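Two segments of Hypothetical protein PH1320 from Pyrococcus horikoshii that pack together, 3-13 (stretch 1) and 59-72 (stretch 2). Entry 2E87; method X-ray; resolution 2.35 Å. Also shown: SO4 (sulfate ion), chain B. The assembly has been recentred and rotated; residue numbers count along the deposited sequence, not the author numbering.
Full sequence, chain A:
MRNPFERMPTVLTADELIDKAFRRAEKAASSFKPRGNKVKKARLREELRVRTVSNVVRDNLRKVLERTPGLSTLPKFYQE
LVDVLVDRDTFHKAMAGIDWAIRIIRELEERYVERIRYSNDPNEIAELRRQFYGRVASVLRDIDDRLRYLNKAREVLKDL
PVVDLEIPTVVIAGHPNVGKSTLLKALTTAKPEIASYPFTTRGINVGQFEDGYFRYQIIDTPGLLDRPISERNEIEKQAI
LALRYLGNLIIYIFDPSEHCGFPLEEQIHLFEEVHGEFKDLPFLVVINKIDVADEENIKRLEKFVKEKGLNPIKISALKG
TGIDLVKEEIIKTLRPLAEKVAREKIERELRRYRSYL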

# COMPACT_ATOMS: atom_id res chain seq x y z
N ASN A 3 4.05 -5.66 4.40
CA ASN A 3 4.10 -4.39 3.66
C ASN A 3 4.75 -4.73 2.30
O ASN A 3 5.91 -5.13 2.24
N PRO A 4 4.00 -4.55 1.20
CA PRO A 4 4.43 -4.83 -0.17
C PRO A 4 5.72 -4.16 -0.61
O PRO A 4 6.38 -4.62 -1.54
N PHE A 5 6.08 -3.06 0.05
CA PHE A 5 7.27 -2.33 -0.33
C PHE A 5 8.50 -2.61 0.54
O PHE A 5 9.58 -2.10 0.28
N GLU A 6 8.34 -3.45 1.56
CA GLU A 6 9.46 -3.74 2.45
C GLU A 6 10.71 -4.10 1.66
O GLU A 6 11.83 -3.88 2.12
N ARG A 7 10.52 -4.65 0.47
CA ARG A 7 11.62 -5.05 -0.40
C ARG A 7 12.17 -3.91 -1.25
O ARG A 7 13.24 -4.03 -1.85
N MSE A 8 11.44 -2.80 -1.34
CA MSE A 8 11.90 -1.67 -2.14
C MSE A 8 13.20 -1.12 -1.54
O MSE A 8 13.24 -0.65 -0.41
N PRO A 9 14.28 -1.19 -2.30
CA PRO A 9 15.61 -0.73 -1.92
C PRO A 9 15.77 0.78 -1.84
O PRO A 9 14.99 1.55 -2.40
N THR A 10 16.78 1.21 -1.11
CA THR A 10 17.06 2.62 -1.00
C THR A 10 17.58 3.01 -2.39
O THR A 10 18.42 2.31 -2.97
N VAL A 11 17.05 4.09 -2.93
CA VAL A 11 17.45 4.57 -4.25
C VAL A 11 18.63 5.53 -4.13
O VAL A 11 18.56 6.50 -3.39
N LEU A 12 19.71 5.23 -4.84
CA LEU A 12 20.88 6.11 -4.82
C LEU A 12 20.59 7.41 -5.59
O LEU A 12 19.82 7.40 -6.55
N THR A 13 21.18 8.52 -5.16
CA THR A 13 20.98 9.79 -5.87
C THR A 13 21.84 9.79 -7.14
O THR A 13 22.77 8.99 -7.27
N ASP A 59 22.63 -1.70 -13.49
CA ASP A 59 22.34 -2.71 -12.49
C ASP A 59 21.66 -2.11 -11.27
O ASP A 59 20.67 -2.65 -10.79
N ASN A 60 22.18 -0.98 -10.76
CA ASN A 60 21.55 -0.37 -9.59
C ASN A 60 20.14 0.12 -9.93
O ASN A 60 19.19 -0.17 -9.20
N LEU A 61 19.98 0.83 -11.04
CA LEU A 61 18.66 1.32 -11.39
C LEU A 61 17.66 0.18 -11.60
O LEU A 61 16.55 0.22 -11.08
N ARG A 62 18.07 -0.84 -12.35
CA ARG A 62 17.20 -1.97 -12.64
C ARG A 62 16.73 -2.69 -11.38
O ARG A 62 15.65 -3.27 -11.37
N LYS A 63 17.55 -2.64 -10.33
CA LYS A 63 17.21 -3.26 -9.05
C LYS A 63 15.98 -2.58 -8.46
O LYS A 63 15.18 -3.22 -7.79
N VAL A 64 15.84 -1.28 -8.70
CA VAL A 64 14.70 -0.51 -8.21
C VAL A 64 13.40 -0.94 -8.91
O VAL A 64 12.35 -1.10 -8.27
N LEU A 65 13.47 -1.12 -10.22
CA LEU A 65 12.31 -1.53 -10.99
C LEU A 65 11.90 -2.96 -10.67
O LEU A 65 10.71 -3.29 -10.70
N GLU A 66 12.87 -3.82 -10.37
CA GLU A 66 12.57 -5.22 -10.09
C GLU A 66 12.03 -5.49 -8.70
O GLU A 66 11.10 -6.27 -8.53
N ARG A 67 12.59 -4.84 -7.69
CA ARG A 67 12.16 -5.07 -6.32
C ARG A 67 10.98 -4.26 -5.82
O ARG A 67 10.55 -4.44 -4.68
N THR A 68 10.47 -3.36 -6.64
CA THR A 68 9.33 -2.56 -6.23
C THR A 68 8.15 -3.18 -6.93
O THR A 68 8.16 -3.36 -8.14
N PRO A 69 7.10 -3.53 -6.19
CA PRO A 69 5.93 -4.14 -6.83
C PRO A 69 5.24 -3.19 -7.80
O PRO A 69 5.16 -1.98 -7.55
N GLY A 70 4.77 -3.72 -8.92
CA GLY A 70 4.04 -2.88 -9.85
C GLY A 70 2.73 -2.56 -9.14
O GLY A 70 2.10 -3.45 -8.57
N LEU A 71 2.33 -1.30 -9.15
CA LEU A 71 1.10 -0.93 -8.47
C LEU A 71 -0.12 -1.74 -8.93
O LEU A 71 -0.98 -2.06 -8.12
N SER A 72 -0.19 -2.07 -10.21
CA SER A 72 -1.32 -2.83 -10.75
C SER A 72 -1.41 -4.24 -10.17
O SER A 72 -2.46 -4.86 -10.24

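The contact between residues 3-13 and 59-72 of PH1320 is a largely apolar, proline-rich packing, with an arginine pair at its rim, of an irregular segment against a helix and the loop that follows it, with no hydrogen bond from one stretch to the other. It illustrates a general principle: a chain without regular secondary structure can pack on a helix and the loop after it through van der Waals contact without a hydrogen bond between them.

The two stretches bury 615 Å² between them, counting both sides. Stretch 1 first folds through two type I turns, Asn3 to Glu6 and Phe5 to Met8. The first is reinforced by its own side chain: Asn3, in the t rotamer, accepts a hydrogen bond at OD1 from Phe5 N at 3.1 Å. Glu6 points away from the partner stretch, whereas the ring of Phe5 reaches it.

Phe5 leaves the backbone sideways, but its m rotamer carries the ring end nearer to stretch 2. Pro69, pointing toward stretch 1, lies over one face of this ring, with its CG 4.0 Å from the Phe5 ring centroid and only 21° off the normal, a CH-pi contact. At the ring edge sit Thr68, whose CG2 is 4.0 Å from Phe5 CD2, and Leu71, whose CD2 is 4.0 Å from Phe5 CZ. The m,t rotamer of Leu71 brings its end in from a sideways start. Pro4 adds a further contact to Pro69, its carbonyl O lying 3.6 Å from Pro69 CD.

Met8, modelled as selenomethionine, starts sideways in a t,t conformation and its end leads away, yet its CG passes 3.5 Å from Thr68 OG1. That hydroxyl is already satisfied within its own stretch: Thr68, in the m rotamer, donates from OG1 to Val64 O at 2.6 Å. A polar atom can thus face an aliphatic neighbour without leaving its donor unpaired.

Pro9 is the counterpart of Pro69, pointing toward stretch 2 and resting on the helix. Its CG is 4.1 Å from both Lys63 CG and Val64 CA, and its CD is 3.8 Å from Arg67 CB. Farther along, Val11 and Val64, both t, meet through Val11 CG2 and Val64 CG2 at 4.1 Å. Leu12 closes this end more loosely, with CD1 4.4 Å from Asn60 OD1, while Thr10 points away.

Arg7 and Arg67 both point toward the opposing stretch, and their like charges come close, Arg7 NH1 being 4.1 Å from Arg67 NE. Arg67 is m,t,t through chi3, while Arg7 is m at chi1 with chi2 at -108°, between wells. Their contact rests on more than the charged tips: Arg67 CG lies over one face of the Arg7 guanidinium, 3.8 Å from Arg7 NH2, and Arg67 CB is 3.6 Å from Arg7 O.

A sulfate ion, probably from the crystallisation liquor, is bound by stretch 2. Ser72 N donates to SO4 O4 at 3.0 Å, and Leu71 N makes a weak hydrogen bond to SO4 O2 at 2.9 Å.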

# COMPACT_ATOMS: atom_id res chain seq x y z
CB ASN A 3 4.95 -3.37 4.42
CG ASN A 3 4.80 -1.96 3.87
OD1 ASN A 3 5.15 -1.70 2.73
ND2 ASN A 3 4.29 -1.05 4.68
CB PRO A 4 3.25 -4.33 -1.02
CG PRO A 4 2.12 -4.19 -0.07
CD PRO A 4 2.77 -3.75 1.20
CB PHE A 5 6.97 -0.82 -0.35
CG PHE A 5 5.89 -0.43 -1.33
CD1 PHE A 5 4.55 -0.55 -1.00
CD2 PHE A 5 6.23 -0.02 -2.62
CE1 PHE A 5 3.56 -0.28 -1.93
CE2 PHE A 5 5.24 0.25 -3.55
CZ PHE A 5 3.91 0.12 -3.21
CB GLU A 6 9.10 -4.86 3.42
CG GLU A 6 9.18 -6.26 2.83
CD GLU A 6 10.30 -7.07 3.46
OE1 GLU A 6 10.26 -7.28 4.69
OE2 GLU A 6 11.21 -7.51 2.72
CB ARG A 7 11.17 -6.18 -1.33
CG ARG A 7 11.17 -7.58 -0.71
CD ARG A 7 12.31 -8.42 -1.28
NE ARG A 7 12.19 -8.60 -2.74
CZ ARG A 7 13.19 -9.00 -3.53
NH1 ARG A 7 14.39 -9.26 -3.01
NH2 ARG A 7 12.98 -9.13 -4.83
CB MSE A 8 10.83 -0.58 -2.23
CG MSE A 8 11.23 0.61 -3.09
SE MSE A 8 9.87 2.01 -3.21
CE MSE A 8 9.19 1.92 -1.42
CB PRO A 9 16.49 -1.32 -3.00
CG PRO A 9 15.63 -1.12 -4.22
CD PRO A 9 14.24 -1.53 -3.74
CB THR A 10 18.11 2.87 0.09
OG1 THR A 10 17.52 2.65 1.37
CG2 THR A 10 18.63 4.30 0.01
CB VAL A 11 16.30 5.33 -4.93
CG1 VAL A 11 16.76 5.93 -6.22
CG2 VAL A 11 15.14 4.39 -5.18
CB LEU A 12 22.07 5.40 -5.47
CG LEU A 12 22.74 4.24 -4.73
CD1 LEU A 12 24.13 4.00 -5.33
CD2 LEU A 12 22.89 4.57 -3.26
CB THR A 13 21.37 11.02 -5.00
OG1 THR A 13 22.78 11.01 -4.75
CG2 THR A 13 20.63 11.00 -3.68
CB ASP A 59 23.61 -3.44 -12.07
CG ASP A 59 24.14 -4.36 -13.16
OD1 ASP A 59 23.42 -4.59 -14.17
OD2 ASP A 59 25.27 -4.86 -13.01
CB ASN A 60 22.42 0.77 -9.04
CG ASN A 60 23.66 0.25 -8.27
OD1 ASN A 60 23.61 0.01 -7.06
ND2 ASN A 60 24.77 0.06 -8.98
CB LEU A 61 18.72 2.19 -12.64
CG LEU A 61 19.47 3.51 -12.49
CD1 LEU A 61 19.57 4.14 -13.86
CD2 LEU A 61 18.77 4.46 -11.49
CB ARG A 62 17.92 -2.97 -13.55
CG ARG A 62 17.03 -4.06 -14.09
CD ARG A 62 17.80 -4.95 -15.05
NE ARG A 62 17.87 -4.39 -16.40
CZ ARG A 62 19.00 -4.04 -17.01
NH1 ARG A 62 20.16 -4.19 -16.39
NH2 ARG A 62 18.96 -3.56 -18.26
CB LYS A 63 18.38 -3.14 -8.06
CG LYS A 63 18.00 -3.43 -6.61
CD LYS A 63 19.16 -3.20 -5.62
CE LYS A 63 20.16 -4.36 -5.59
NZ LYS A 63 21.19 -4.22 -4.49
CB VAL A 64 14.88 1.00 -8.49
CG1 VAL A 64 13.70 1.76 -7.95
CG2 VAL A 64 16.17 1.51 -7.86
CB LEU A 65 12.61 -1.44 -12.49
CG LEU A 65 13.05 -0.12 -13.10
CD1 LEU A 65 13.32 -0.32 -14.59
CD2 LEU A 65 11.96 0.93 -12.88
CB GLU A 66 13.80 -6.11 -10.36
CG GLU A 66 14.34 -5.99 -11.79
CD GLU A 66 15.61 -6.82 -12.04
OE1 GLU A 66 16.39 -7.04 -11.09
OE2 GLU A 66 15.82 -7.23 -13.20
CB ARG A 67 13.35 -4.88 -5.38
CG ARG A 67 14.51 -5.81 -5.67
CD ARG A 67 15.54 -5.69 -4.57
NE ARG A 67 16.76 -6.43 -4.85
CZ ARG A 67 17.87 -6.30 -4.13
NH1 ARG A 67 17.90 -5.46 -3.11
NH2 ARG A 67 18.95 -7.01 -4.44
CB THR A 68 9.48 -1.08 -6.66
OG1 THR A 68 10.77 -0.60 -6.29
CG2 THR A 68 8.41 -0.23 -5.99
CB PRO A 69 5.05 -4.48 -5.65
CG PRO A 69 5.27 -3.29 -4.75
CD PRO A 69 6.79 -3.18 -4.79
CB LEU A 71 0.84 0.58 -8.63
CG LEU A 71 1.95 1.55 -8.21
CD1 LEU A 71 1.40 2.97 -8.26
CD2 LEU A 71 2.46 1.25 -6.81
CB SER A 72 -1.22 -2.92 -12.27
OG SER A 72 -0.12 -3.73 -12.65
S SO4 B . 2.49 -1.50 -12.75
O1 SO4 B . 2.56 -2.96 -12.29
O2 SO4 B . 3.24 -0.55 -11.80
O3 SO4 B . 3.18 -1.49 -14.13
O4 SO4 B . 1.04 -1.07 -12.76